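Local coordinates for putative carbohydrate metabolism domain-containing protein (PDB 3S30), which is of uncharacterised function but, with a galactose-binding-domain-like fold, is probably a glycoside hydrolase or otherwise acts in carbohydrate metabolism, at residues Glu107-Val112 / Glu118-Tyr123; Asn160-Asn165 / Ser289-Phe294. One frame throughout, in Å; residues are numbered along the deposited sequence. Where two conformers were deposited one is given.

Interaction 1: Glu107-Val112 / Glu118-Tyr123; sequences ENVKTV and EYYVLY. With NA (sodium ion), chain C.
Val109 lays its CG2 methyl over one face of the Tyr120 ring, 3.7 Å from the ring centroid and 15° off its normal, a CH-pi contact. The other branch, CG1, packs alongside Leu122, CG1 to CG 3.7 Å, so one valine bridges two side chains of the facing strand. Thr111 meets the same tyrosine differently: its OG1 lies in the ring plane, at the CE1 edge. Val109, Thr111, Tyr120 and Leu122 thus share one face of the sheet, and Ile157 of strand 155-158 packs on Val109 and Leu122.

On the opposite face, Tyr123 has CG between its backbone N and carbonyl carbon (chi1 61°), which swings the ring over strand 108-112. Asn108 CB sits above that ring, 3.8 Å from its centroid, while Lys110 N lies at its edge. Tyr119 takes a similar rotamer (chi1 60°) and brings its ring alongside Val112, whose CB is over the ring face and whose CG1 reaches the phenol oxygen; Val112 CG2 then meets Val121 CG2 at 3.7 Å.

The backbones between these faces form an antiparallel hairpin. In the pair Lys110-Val121, Lys110 N donates to Val121 O at 3.0 Å and Val121 N to Lys110 O at 2.9 Å; Val112 and Tyr119 exchange a matching pair. The bond from Tyr123 N to Asn108 O is weak and long at 3.4 Å, and water 1 accepts from Asn108 N and donates to Tyr123 O. Next to this end, Glu107 OE2 binds sodium at 2.9 Å. The chemistry therefore divides the work: backbone bonds set the register, aromatic faces receive aliphatic carbons, and the Glu107 carboxylate at the hairpin's start supplies one sodium ligand.

Interaction 2: Asn160-Asn165 / Ser289-Phe294; sequences NGRTGN and SEWTRF. With NA (sodium ion), chain C.
Arg162 and Trp291 bring the two backbones no nearer than 7.3 Å between CA atoms, a spacing too wide for backbone pairing, and the Trp291 side chain crosses the gap to meet both the loop backbone and the Arg162 side chain. The Trp291 indole receives the aliphatic part of Arg162 on one face. Arg162 CB stands 3.7 Å from the centroid of the five-membered ring, 13° off its normal, which qualifies as CH-pi. Because the arginine chain runs extended from CG to NE, with CG anti to the backbone N (chi1 -174°), its CG and CD continue over the pyrrole side, CD coming 4.0 Å from Trp291 CG. The guanidinium is turned 85° to the indole plane and does not stack on it; its NH1 makes a salt bridge with Asp344, and Tyr224 gives it a cation-pi partner. At the other end of the indole, Asn160 O lies near the ring plane, 3.8 Å from Trp291 CZ2, and Arg162 N approaches the same CZ2 at 3.6 Å. Replacing Trp291 by an alanine would probably leave the Arg162 methylenes without the indole face and open a gap beside Asn160 O and Gly161. The same loop also supplies a sodium ligand, Asn165 O, 2.4 Å from the ion. Arg162 N donates to OD2 of Asp343, whose OD1 is another ligand. Within the fold, loop 160-165 connects strands 155-158 and 166-173, while strand 291-297 pairs antiparallel with strand 218-228; Trp291 also packs on Tyr224 of strand 218-228 and on Leu341 and Asp343 of strand 339-349.

In the fold
Interaction 1 closes before interaction 2 opens along the chain, and their centres lie about 20 Å apart, yet both reach the same sodium ion. Glu107 comes from the start of the first hairpin segment and Asn165 from the end of loop 160-165; Asn105 and Asp343 complete the site. A probable hydrogen bond from Asn165 N to Glu107 OE1, 3.0 Å, also ties the two directly. Hairpin 108-114/117-124 belongs to a small three-stranded antiparallel sheet, whereas strand 291-297 pairs within a separate, larger antiparallel system. The ion thus joins parts of the family domain far apart in sequence (105-107, 165 and 343), consistent with a structural role.

Interaction 1: Glu107-Val112 / Glu118-Tyr123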
ATOM      1  N   GLU A 107       4.413  10.224  10.362  1.00 53.00           N
ATOM      2  CA  GLU A 107       4.337  11.573  10.968  1.00 56.32           C
ATOM      3  C   GLU A 107       4.331  12.682   9.942  1.00 56.12           C
ATOM      4  O   GLU A 107       3.806  13.762  10.198  1.00 57.70           O
ATOM      5  CB  GLU A 107       5.534  11.858  11.909  1.00 56.95           C
ATOM      6  CG  GLU A 107       5.655  10.941  13.120  1.00 62.74           C
ATOM      7  CD  GLU A 107       4.443  10.974  14.058  1.00 68.23           C
ATOM      8  OE1 GLU A 107       3.644  11.939  14.026  1.00 63.92           O
ATOM      9  OE2 GLU A 107       4.305  10.020  14.849  1.00 68.78           O
ATOM     10  N   ASN A 108       4.963  12.414   8.804  1.00 56.43           N
ATOM     11  CA  ASN A 108       5.397  13.436   7.879  1.00 56.19           C
ATOM     12  C   ASN A 108       4.621  13.360   6.578  1.00 55.41           C
ATOM     13  O   ASN A 108       4.431  12.277   6.018  1.00 53.67           O
ATOM     14  CB  ASN A 108       6.887  13.249   7.561  1.00 57.10           C
ATOM     15  CG  ASN A 108       7.783  13.258   8.809  1.00 62.24           C
ATOM     16  OD1 ASN A 108       8.442  12.257   9.127  1.00 60.13           O
ATOM     17  ND2 ASN A 108       7.837  14.394   9.493  1.00 54.20           N
ATOM     18  N   VAL A 109       4.187  14.521   6.097  1.00 55.67           N
ATOM     19  CA  VAL A 109       3.573  14.636   4.786  1.00 55.56           C
ATOM     20  C   VAL A 109       4.050  15.903   4.110  1.00 57.48           C
ATOM     21  O   VAL A 109       4.443  16.866   4.777  1.00 59.08           O
ATOM     22  CB  VAL A 109       2.018  14.656   4.848  1.00 54.60           C
ATOM     23  CG1 VAL A 109       1.479  13.291   5.303  1.00 54.79           C
ATOM     24  CG2 VAL A 109       1.515  15.779   5.741  1.00 53.57           C
ATOM     25  N   LYS A 110       4.039  15.874   2.780  1.00 57.77           N
ATOM     26  CA  LYS A 110       4.129  17.075   1.966  1.00 58.79           C
ATOM     27  C   LYS A 110       2.870  17.153   1.114  1.00 58.61           C
ATOM     28  O   LYS A 110       2.250  16.126   0.832  1.00 58.82           O
ATOM     29  CB  LYS A 110       5.391  17.060   1.096  1.00 62.32           C
ATOM     30  CG  LYS A 110       5.466  15.947   0.055  1.00 63.03           C
ATOM     31  CD  LYS A 110       6.828  15.934  -0.608  1.00 67.69           C
ATOM     32  CE  LYS A 110       6.941  14.823  -1.628  1.00 75.02           C
ATOM     33  NZ  LYS A 110       8.313  14.695  -2.205  1.00 76.20           N
ATOM     34  N   THR A 111       2.484  18.369   0.730  1.00 58.30           N
ATOM     35  CA  THR A 111       1.256  18.605  -0.031  1.00 56.62           C
ATOM     36  C   THR A 111       1.594  18.855  -1.495  1.00 59.83           C
ATOM     37  O   THR A 111       2.464  19.674  -1.812  1.00 63.13           O
ATOM     38  CB  THR A 111       0.446  19.783   0.551  1.00 55.65           C
ATOM     39  OG1 THR A 111      -0.005  19.446   1.874  1.00 52.89           O
ATOM     40  CG2 THR A 111      -0.759  20.112  -0.322  1.00 51.66           C
ATOM     41  N   VAL A 112       0.887  18.147  -2.371  1.00 60.25           N
ATOM     42  CA  VAL A 112       1.176  18.089  -3.799  1.00 64.40           C
ATOM     43  C   VAL A 112      -0.083  18.432  -4.594  1.00 65.37           C
ATOM     44  O   VAL A 112      -1.153  17.886  -4.310  1.00 60.43           O
ATOM     45  CB  VAL A 112       1.656  16.667  -4.195  1.00 65.76           C
ATOM     46  CG1 VAL A 112       1.549  16.443  -5.695  1.00 74.51           C
ATOM     47  CG2 VAL A 112       3.089  16.434  -3.726  1.00 69.10           C
ATOM     48  N   GLU A 118      -5.300  19.086  -4.188  1.00 59.70           N
ATOM     49  CA  GLU A 118      -4.074  18.922  -3.414  1.00 59.80           C
ATOM     50  C   GLU A 118      -4.182  17.685  -2.514  1.00 57.29           C
ATOM     51  O   GLU A 118      -5.219  17.458  -1.911  1.00 57.00           O
ATOM     52  CB  GLU A 118      -3.809  20.170  -2.569  1.00 62.63           C
ATOM     53  CG  GLU A 118      -3.393  21.393  -3.375  1.00 65.68           C
ATOM     54  CD  GLU A 118      -2.864  22.532  -2.500  1.00 73.86           C
ATOM     55  OE1 GLU A 118      -3.364  22.705  -1.363  1.00 72.87           O
ATOM     56  OE2 GLU A 118      -1.949  23.261  -2.956  1.00 77.20           O
ATOM     57  N   TYR A 119      -3.110  16.894  -2.426  1.00 55.96           N
ATOM     58  CA  TYR A 119      -3.098  15.686  -1.588  1.00 53.86           C
ATOM     59  C   TYR A 119      -1.762  15.486  -0.863  1.00 53.12           C
ATOM     60  O   TYR A 119      -0.793  16.190  -1.139  1.00 54.20           O
ATOM     61  CB  TYR A 119      -3.443  14.455  -2.430  1.00 53.36           C
ATOM     62  CG  TYR A 119      -2.495  14.196  -3.580  1.00 52.85           C
ATOM     63  CD1 TYR A 119      -1.309  13.500  -3.381  1.00 48.19           C
ATOM     64  CD2 TYR A 119      -2.796  14.627  -4.868  1.00 52.67           C
ATOM     65  CE1 TYR A 119      -0.448  13.248  -4.424  1.00 50.63           C
ATOM     66  CE2 TYR A 119      -1.922  14.392  -5.924  1.00 53.60           C
ATOM     67  CZ  TYR A 119      -0.752  13.708  -5.693  1.00 50.95           C
ATOM     68  OH  TYR A 119       0.118  13.454  -6.715  1.00 51.63           O
ATOM     69  N   TYR A 120      -1.715  14.540   0.077  1.00 51.52           N
ATOM     70  CA  TYR A 120      -0.471  14.240   0.814  1.00 50.15           C
ATOM     71  C   TYR A 120       0.371  13.108   0.205  1.00 49.52           C
ATOM     72  O   TYR A 120      -0.163  12.102  -0.269  1.00 48.00           O
ATOM     73  CB  TYR A 120      -0.757  13.865   2.267  1.00 49.50           C
ATOM     74  CG  TYR A 120      -1.307  14.959   3.165  1.00 49.70           C
ATOM     75  CD1 TYR A 120      -0.898  16.295   3.048  1.00 52.90           C
ATOM     76  CD2 TYR A 120      -2.216  14.642   4.170  1.00 49.65           C
ATOM     77  CE1 TYR A 120      -1.406  17.274   3.901  1.00 51.92           C
ATOM     78  CE2 TYR A 120      -2.714  15.605   5.025  1.00 46.89           C
ATOM     79  CZ  TYR A 120      -2.320  16.909   4.887  1.00 49.28           C
ATOM     80  OH  TYR A 120      -2.846  17.831   5.751  1.00 54.24           O
ATOM     81  N   VAL A 121       1.691  13.304   0.205  1.00 51.09           N
ATOM     82  CA  VAL A 121       2.656  12.230  -0.028  1.00 50.70           C
ATOM     83  C   VAL A 121       3.377  12.048   1.297  1.00 49.35           C
ATOM     84  O   VAL A 121       3.917  13.008   1.843  1.00 50.50           O
ATOM     85  CB  VAL A 121       3.681  12.568  -1.162  1.00 53.22           C
ATOM     86  CG1 VAL A 121       4.610  11.385  -1.415  1.00 48.75           C
ATOM     87  CG2 VAL A 121       2.964  12.950  -2.475  1.00 52.92           C
ATOM     88  N   LEU A 122       3.347  10.833   1.835  1.00 47.57           N
ATOM     89  CA  LEU A 122       3.973  10.553   3.116  1.00 47.92           C
ATOM     90  C   LEU A 122       5.416  10.147   2.859  1.00 49.55           C
ATOM     91  O   LEU A 122       5.712   9.474   1.868  1.00 50.22           O
ATOM     92  CB  LEU A 122       3.253   9.437   3.885  1.00 46.90           C
ATOM     93  CG  LEU A 122       1.879   9.691   4.516  1.00 46.05           C
ATOM     94  CD1 LEU A 122       0.818   9.863   3.460  1.00 43.30           C
ATOM     95  CD2 LEU A 122       1.497   8.547   5.459  1.00 43.79           C
ATOM     96  N   TYR A 123       6.307  10.563   3.754  1.00 50.04           N
ATOM     97  CA  TYR A 123       7.699  10.156   3.688  1.00 50.95           C
ATOM     98  C   TYR A 123       8.285   9.860   5.072  1.00 51.75           C
ATOM     99  O   TYR A 123       7.771  10.315   6.085  1.00 50.70           O
ATOM    100  CB  TYR A 123       8.521  11.225   2.968  1.00 50.72           C
ATOM    101  CG  TYR A 123       8.524  12.579   3.625  1.00 51.32           C
ATOM    102  CD1 TYR A 123       7.527  13.512   3.344  1.00 53.77           C
ATOM    103  CD2 TYR A 123       9.542  12.946   4.513  1.00 56.61           C
ATOM    104  CE1 TYR A 123       7.535  14.773   3.938  1.00 54.90           C
ATOM    105  CE2 TYR A 123       9.562  14.212   5.110  1.00 55.72           C
ATOM    106  CZ  TYR A 123       8.557  15.117   4.812  1.00 56.06           C
ATOM    107  OH  TYR A 123       8.563  16.362   5.383  1.00 59.92           O
TER
HETATM  108 NA    NA C 383       3.026   7.492  14.321  1.00 47.66          NA
HETATM  109  O   HOH W   1       5.360   9.722   7.165  1.00 49.19           O

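Interaction 2: Asn160-Asn165 / Ser289-Phe294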
ATOM      1  N   ASN A 160      -4.737  11.089  15.362  1.00 60.43           N
ATOM      2  CA  ASN A 160      -5.193  10.192  16.435  1.00 62.97           C
ATOM      3  C   ASN A 160      -4.479   8.841  16.405  1.00 63.14           C
ATOM      4  O   ASN A 160      -5.109   7.779  16.495  1.00 62.52           O
ATOM      5  CB  ASN A 160      -6.709  10.017  16.346  1.00 61.76           C
ATOM      6  CG  ASN A 160      -7.446  11.328  16.541  1.00 65.41           C
ATOM      7  OD1 ASN A 160      -7.093  12.127  17.421  1.00 65.48           O
ATOM      8  ND2 ASN A 160      -8.471  11.566  15.719  1.00 60.11           N
ATOM      9  N   GLY A 161      -3.154   8.906  16.282  1.00 63.37           N
ATOM     10  CA  GLY A 161      -2.320   7.724  16.176  1.00 62.77           C
ATOM     11  C   GLY A 161      -2.007   7.170  17.539  1.00 63.91           C
ATOM     12  O   GLY A 161      -2.406   7.740  18.543  1.00 65.56           O
ATOM     13  N   ARG A 162      -1.294   6.051  17.567  1.00 64.94           N
ATOM     14  CA  ARG A 162      -0.927   5.389  18.814  1.00 68.09           C
ATOM     15  C   ARG A 162       0.180   6.143  19.535  1.00 71.00           C
ATOM     16  O   ARG A 162       0.161   6.251  20.758  1.00 73.91           O
ATOM     17  CB  ARG A 162      -0.495   3.956  18.537  1.00 68.48           C
ATOM     18  CG  ARG A 162      -0.220   3.136  19.775  1.00 71.12           C
ATOM     19  CD  ARG A 162      -0.017   1.687  19.421  1.00 67.04           C
ATOM     20  NE  ARG A 162       0.725   0.982  20.455  1.00 69.72           N
ATOM     21  CZ  ARG A 162       2.048   0.996  20.584  1.00 70.52           C
ATOM     22  NH1 ARG A 162       2.814   1.685  19.739  1.00 73.97           N
ATOM     23  NH2 ARG A 162       2.612   0.302  21.557  1.00 74.64           N
ATOM     24  N   THR A 163       1.132   6.677  18.773  1.00 72.57           N
ATOM     25  CA  THR A 163       2.256   7.439  19.339  1.00 74.47           C
ATOM     26  C   THR A 163       2.123   8.951  19.043  1.00 74.65           C
ATOM     27  O   THR A 163       2.215   9.775  19.967  1.00 77.11           O
ATOM     28  CB  THR A 163       3.608   6.875  18.823  1.00 74.92           C
ATOM     29  OG1 THR A 163       3.657   5.455  19.052  1.00 68.80           O
ATOM     30  CG2 THR A 163       4.778   7.548  19.526  1.00 71.80           C
ATOM     31  N   GLY A 164       1.898   9.291  17.768  1.00 70.00           N
ATOM     32  CA  GLY A 164       1.612  10.672  17.325  1.00 66.61           C
ATOM     33  C   GLY A 164       0.548  10.671  16.230  1.00 63.15           C
ATOM     34  O   GLY A 164      -0.597  10.299  16.487  1.00 62.87           O
ATOM     35  N   ASN A 165       0.909  11.075  15.012  1.00 59.71           N
ATOM     36  CA  ASN A 165       0.036  10.885  13.846  1.00 57.31           C
ATOM     37  C   ASN A 165       0.110   9.438  13.373  1.00 55.74           C
ATOM     38  O   ASN A 165       1.088   8.730  13.660  1.00 54.92           O
ATOM     39  CB  ASN A 165       0.432  11.754  12.642  1.00 58.13           C
ATOM     40  CG  ASN A 165       0.516  13.253  12.954  1.00 60.43           C
ATOM     41  OD1 ASN A 165      -0.345  13.833  13.621  1.00 60.83           O
ATOM     42  ND2 ASN A 165       1.560  13.888  12.427  1.00 57.76           N
ATOM     43  N   SER A 289     -11.807  -1.115  16.968  1.00 54.00           N
ATOM     44  CA  SER A 289     -11.518   0.281  17.278  0.50 53.45           C
ATOM     45  C   SER A 289     -10.374   0.406  18.293  1.00 54.03           C
ATOM     46  O   SER A 289     -10.033   1.505  18.714  1.00 55.96           O
ATOM     47  CB  SER A 289     -12.781   0.968  17.786  0.50 55.41           C
ATOM     48  OG  SER A 289     -13.815   0.871  16.817  0.50 55.87           O
ATOM     49  N   GLU A 290      -9.762  -0.724  18.654  1.00 54.57           N
ATOM     50  CA  GLU A 290      -8.586  -0.774  19.527  1.00 57.16           C
ATOM     51  C   GLU A 290      -7.322  -1.045  18.700  1.00 56.69           C
ATOM     52  O   GLU A 290      -7.322  -1.936  17.852  1.00 56.02           O
ATOM     53  CB  GLU A 290      -8.705  -1.918  20.552  1.00 58.81           C
ATOM     54  CG  GLU A 290      -9.941  -1.895  21.442  1.00 67.59           C
ATOM     55  CD  GLU A 290      -9.932  -2.997  22.517  1.00 77.58           C
ATOM     56  OE1 GLU A 290      -8.865  -3.254  23.125  1.00 81.09           O
ATOM     57  OE2 GLU A 290     -11.000  -3.598  22.764  1.00 77.11           O
ATOM     58  N   TRP A 291      -6.241  -0.308  18.965  1.00 56.53           N
ATOM     59  CA  TRP A 291      -4.948  -0.632  18.378  1.00 55.72           C
ATOM     60  C   TRP A 291      -4.605  -2.117  18.605  1.00 56.61           C
ATOM     61  O   TRP A 291      -4.436  -2.571  19.761  1.00 58.50           O
ATOM     62  CB  TRP A 291      -3.834   0.255  18.946  1.00 56.28           C
ATOM     63  CG  TRP A 291      -3.917   1.640  18.479  1.00 54.77           C
ATOM     64  CD1 TRP A 291      -4.113   2.758  19.243  1.00 54.73           C
ATOM     65  CD2 TRP A 291      -3.831   2.086  17.125  1.00 56.56           C
ATOM     66  NE1 TRP A 291      -4.153   3.870  18.445  1.00 56.86           N
ATOM     67  CE2 TRP A 291      -3.976   3.489  17.140  1.00 55.60           C
ATOM     68  CE3 TRP A 291      -3.638   1.434  15.896  1.00 56.49           C
ATOM     69  CZ2 TRP A 291      -3.937   4.253  15.977  1.00 57.85           C
ATOM     70  CZ3 TRP A 291      -3.598   2.197  14.738  1.00 53.37           C
ATOM     71  CH2 TRP A 291      -3.751   3.589  14.786  1.00 57.34           C
ATOM     72  N   THR A 292      -4.522  -2.847  17.492  1.00 53.94           N
ATOM     73  CA  THR A 292      -4.290  -4.287  17.478  1.00 53.92           C
ATOM     74  C   THR A 292      -2.981  -4.599  16.737  1.00 54.04           C
ATOM     75  O   THR A 292      -2.788  -4.207  15.576  1.00 52.14           O
ATOM     76  CB  THR A 292      -5.465  -5.031  16.778  1.00 54.68           C
ATOM     77  OG1 THR A 292      -6.702  -4.750  17.457  1.00 55.15           O
ATOM     78  CG2 THR A 292      -5.225  -6.546  16.742  1.00 46.41           C
ATOM     79  N   ARG A 293      -2.090  -5.313  17.411  1.00 55.64           N
ATOM     80  CA  ARG A 293      -0.805  -5.695  16.842  1.00 56.40           C
ATOM     81  C   ARG A 293      -0.931  -6.779  15.785  1.00 55.67           C
ATOM     82  O   ARG A 293      -1.734  -7.695  15.918  1.00 56.87           O
ATOM     83  CB  ARG A 293       0.127  -6.208  17.945  1.00 58.94           C
ATOM     84  CG  ARG A 293       1.561  -6.397  17.484  1.00 61.05           C
ATOM     85  CD  ARG A 293       2.470  -6.355  18.667  1.00 67.46           C
ATOM     86  NE  ARG A 293       3.890  -6.448  18.335  1.00 71.46           N
ATOM     87  CZ  ARG A 293       4.519  -7.578  18.019  1.00 75.54           C
ATOM     88  NH1 ARG A 293       3.865  -8.742  17.963  1.00 71.43           N
ATOM     89  NH2 ARG A 293       5.818  -7.542  17.750  1.00 77.48           N
ATOM     90  N   PHE A 294      -0.119  -6.665  14.742  1.00 56.35           N
ATOM     91  CA  PHE A 294       0.062  -7.732  13.770  1.00 56.75           C
ATOM     92  C   PHE A 294       1.548  -8.076  13.662  1.00 58.57           C
ATOM     93  O   PHE A 294       2.415  -7.251  13.954  1.00 58.15           O
ATOM     94  CB  PHE A 294      -0.564  -7.383  12.402  1.00 56.70           C
ATOM     95  CG  PHE A 294      -0.036  -6.105  11.755  1.00 55.36           C
ATOM     96  CD1 PHE A 294       1.071  -6.140  10.918  1.00 53.79           C
ATOM     97  CD2 PHE A 294      -0.686  -4.889  11.944  1.00 54.52           C
ATOM     98  CE1 PHE A 294       1.556  -4.970  10.306  1.00 54.47           C
ATOM     99  CE2 PHE A 294      -0.214  -3.707  11.338  1.00 52.26           C
ATOM    100  CZ  PHE A 294       0.908  -3.755  10.515  1.00 53.87           C
TER
HETATM  101 NA    NA C 383       3.026   7.492  14.321  1.00 47.66          NA